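PDB 6INX: N-acetylglucosaminidase from Paenibacillus barengoltzii, which hydrolyses glycosidic bonds of N-acetylglucosamine as a family 18 glycoside hydrolase, probably acting on chitin-derived or related sugars. Local coordinates for the interface of chains A and B. Sequence-based numbering; all coordinates share one arbitrary frame. Chains: chain A/B, N-acetylglucosaminidase.

The interface of chains A and B. Residues chain A 193-194, 208, 252, 254; chain B 117, 190-191.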
ATOM      1  N   THR A 193      -4.976  -4.672   7.706  1.00  9.28           N
ATOM      2  CA  THR A 193      -5.631  -4.618   9.003  1.00 10.18           C
ATOM      3  C   THR A 193      -5.925  -3.192   9.442  1.00 10.47           C
ATOM      4  O   THR A 193      -6.530  -2.997  10.501  1.00 12.91           O
ATOM      5  CB  THR A 193      -4.773  -5.301  10.069  1.00 12.50           C
ATOM      6  OG1 THR A 193      -3.483  -4.686  10.086  1.00 12.47           O
ATOM      7  CG2 THR A 193      -4.611  -6.785   9.783  1.00 13.80           C
ATOM      8  N   LEU A 194      -5.536  -2.194   8.651  1.00  9.18           N
ATOM      9  CA  LEU A 194      -5.883  -0.807   8.942  1.00 10.00           C
ATOM     10  C   LEU A 194      -7.228  -0.486   8.301  1.00 10.58           C
ATOM     11  O   LEU A 194      -7.438  -0.779   7.121  1.00 10.98           O
ATOM     12  CB  LEU A 194      -4.826   0.126   8.352  1.00 10.39           C
ATOM     13  CG  LEU A 194      -4.984   1.560   8.847  1.00 10.90           C
ATOM     14  CD1 LEU A 194      -4.578   1.665  10.307  1.00 13.56           C
ATOM     15  CD2 LEU A 194      -4.138   2.503   7.994  1.00 14.15           C
ATOM     16  N   LEU A 208      -2.484   5.822   5.876  1.00 10.17           N
ATOM     17  CA  LEU A 208      -1.200   5.299   5.400  1.00 10.11           C
ATOM     18  C   LEU A 208      -1.300   4.780   3.973  1.00 10.84           C
ATOM     19  O   LEU A 208      -0.296   4.749   3.251  1.00 11.51           O
ATOM     20  CB  LEU A 208      -0.703   4.168   6.310  1.00 11.23           C
ATOM     21  CG  LEU A 208      -0.314   4.559   7.735  1.00 12.35           C
ATOM     22  CD1 LEU A 208       0.081   3.316   8.528  1.00 14.94           C
ATOM     23  CD2 LEU A 208       0.808   5.584   7.764  1.00 13.15           C
ATOM     24  N   TYR A 252      -8.938   4.626  10.291  1.00  9.88           N
ATOM     25  CA  TYR A 252      -7.472   4.535  10.338  1.00 12.09           C
ATOM     26  C   TYR A 252      -6.991   3.932  11.655  1.00 11.12           C
ATOM     27  O   TYR A 252      -6.001   4.371  12.244  1.00 11.68           O
ATOM     28  CB  TYR A 252      -6.765   5.857   9.983  1.00 12.49           C
ATOM     29  CG  TYR A 252      -7.332   6.476   8.732  1.00 10.59           C
ATOM     30  CD1 TYR A 252      -7.693   5.680   7.653  1.00 11.31           C
ATOM     31  CD2 TYR A 252      -7.554   7.837   8.641  1.00 11.85           C
ATOM     32  CE1 TYR A 252      -8.232   6.222   6.515  1.00 13.19           C
ATOM     33  CE2 TYR A 252      -8.100   8.389   7.495  1.00  9.69           C
ATOM     34  CZ  TYR A 252      -8.443   7.566   6.441  1.00 11.36           C
ATOM     35  OH  TYR A 252      -9.003   8.085   5.292  1.00 14.61           O
ATOM     36  N   MET A 254      -6.275   0.086  13.833  1.00 13.48           N
ATOM     37  CA  MET A 254      -5.772  -1.252  13.560  1.00 12.40           C
ATOM     38  C   MET A 254      -6.727  -2.293  14.129  1.00 14.16           C
ATOM     39  O   MET A 254      -7.087  -2.246  15.310  1.00 18.53           O
ATOM     40  CB  MET A 254      -4.377  -1.449  14.157  1.00 17.62           C
ATOM     41  CG  MET A 254      -3.691  -2.730  13.655  1.00 20.42           C
ATOM     42  SD  MET A 254      -2.222  -3.171  14.595  1.00 32.22           S
ATOM     43  CE  MET A 254      -0.987  -2.227  13.722  1.00 25.39           C
TER
ATOM     44  N   GLU B 117      -1.849   6.619  13.367  1.00 10.19           N
ATOM     45  CA  GLU B 117      -2.007   5.172  13.419  1.00 10.93           C
ATOM     46  C   GLU B 117      -1.263   4.531  14.584  1.00 11.86           C
ATOM     47  O   GLU B 117      -1.634   3.426  15.006  1.00 14.29           O
ATOM     48  CB  GLU B 117      -1.530   4.551  12.100  1.00 11.16           C
ATOM     49  CG  GLU B 117      -2.550   4.573  10.982  1.00 10.93           C
ATOM     50  CD  GLU B 117      -2.620   5.871  10.196  1.00 10.84           C
ATOM     51  OE1 GLU B 117      -1.963   6.863  10.573  1.00 10.66           O
ATOM     52  OE2 GLU B 117      -3.392   5.887   9.207  1.00 10.19           O
ATOM     53  N   GLY B 190       2.819  -4.732  10.417  1.00 10.55           N
ATOM     54  CA  GLY B 190       1.630  -4.875  11.245  1.00 11.73           C
ATOM     55  C   GLY B 190       0.333  -4.396  10.617  1.00 12.30           C
ATOM     56  O   GLY B 190      -0.731  -4.608  11.214  1.00 12.84           O
ATOM     57  N   PHE B 191       0.382  -3.769   9.448  1.00 11.19           N
ATOM     58  CA  PHE B 191      -0.836  -3.301   8.795  1.00 10.02           C
ATOM     59  C   PHE B 191      -1.269  -4.158   7.612  1.00  9.15           C
ATOM     60  O   PHE B 191      -2.303  -3.863   7.003  1.00 10.13           O
ATOM     61  CB  PHE B 191      -0.682  -1.845   8.343  1.00 10.84           C
ATOM     62  CG  PHE B 191      -0.489  -0.884   9.482  1.00 11.20           C
ATOM     63  CD1 PHE B 191      -1.517  -0.647  10.369  1.00 15.03           C
ATOM     64  CD2 PHE B 191       0.728  -0.252   9.683  1.00 14.55           C
ATOM     65  CE1 PHE B 191      -1.351   0.232  11.435  1.00 16.20           C
ATOM     66  CE2 PHE B 191       0.896   0.624  10.749  1.00 15.97           C
ATOM     67  CZ  PHE B 191      -0.148   0.860  11.619  1.00 16.31           C
TER
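B:Phe191 inserts its ring between two methyl groups of chain A. The methyl CD1 of A:Leu208 sits over one face, offset toward the rim and 3.6 Å from CE2 of B:Phe191, in a CH-pi contact. A:Met254 comes from the opposite side, its side chain crossing that of B:Phe191 at about a right angle; a bend at the last torsion (chi3 -87°) delivers its methyl CE to within 3.4 Å of CE1 of B:Phe191, also near the rim. On the A:Leu208 side of the ring plane, CD1 of A:Leu194 meets the CD1-CE1 flank, 3.7 Å from B:Phe191 CE1. At the base of the B:Phe191 side chain, the amide N of A:Thr193 donates to the carbonyl O of B:Phe191 at 2.9 Å. The hydroxyl OG1 of A:Thr193 adds a weak bond to B:Gly190 O.

B:Glu117 lays its methylene CG against CD1 of A:Leu194, 3.6 Å away; the bend at chi2 (83°) turns its carboxylate toward A:Leu208, tip to tip. Its OE2 lies 3.5 Å from the amide N of A:Leu208, a weak hydrogen bond, and beside CB of A:Tyr252. An alanine here would probably open a gap between A:Leu194 and A:Leu208 and lose the weak contact to the A:Leu208 amide.

All lie in loops. B:Glu117 falls just beyond the DxxDxDxE catalytic motif, which runs through strand 105-109, and B:190-191, like A:193-194, follow strand 179-183. The two-fold interface thus joins loops near the catalytic end of each TIM barrel, although the structure alone shows neither a functional effect nor a dimer in solution.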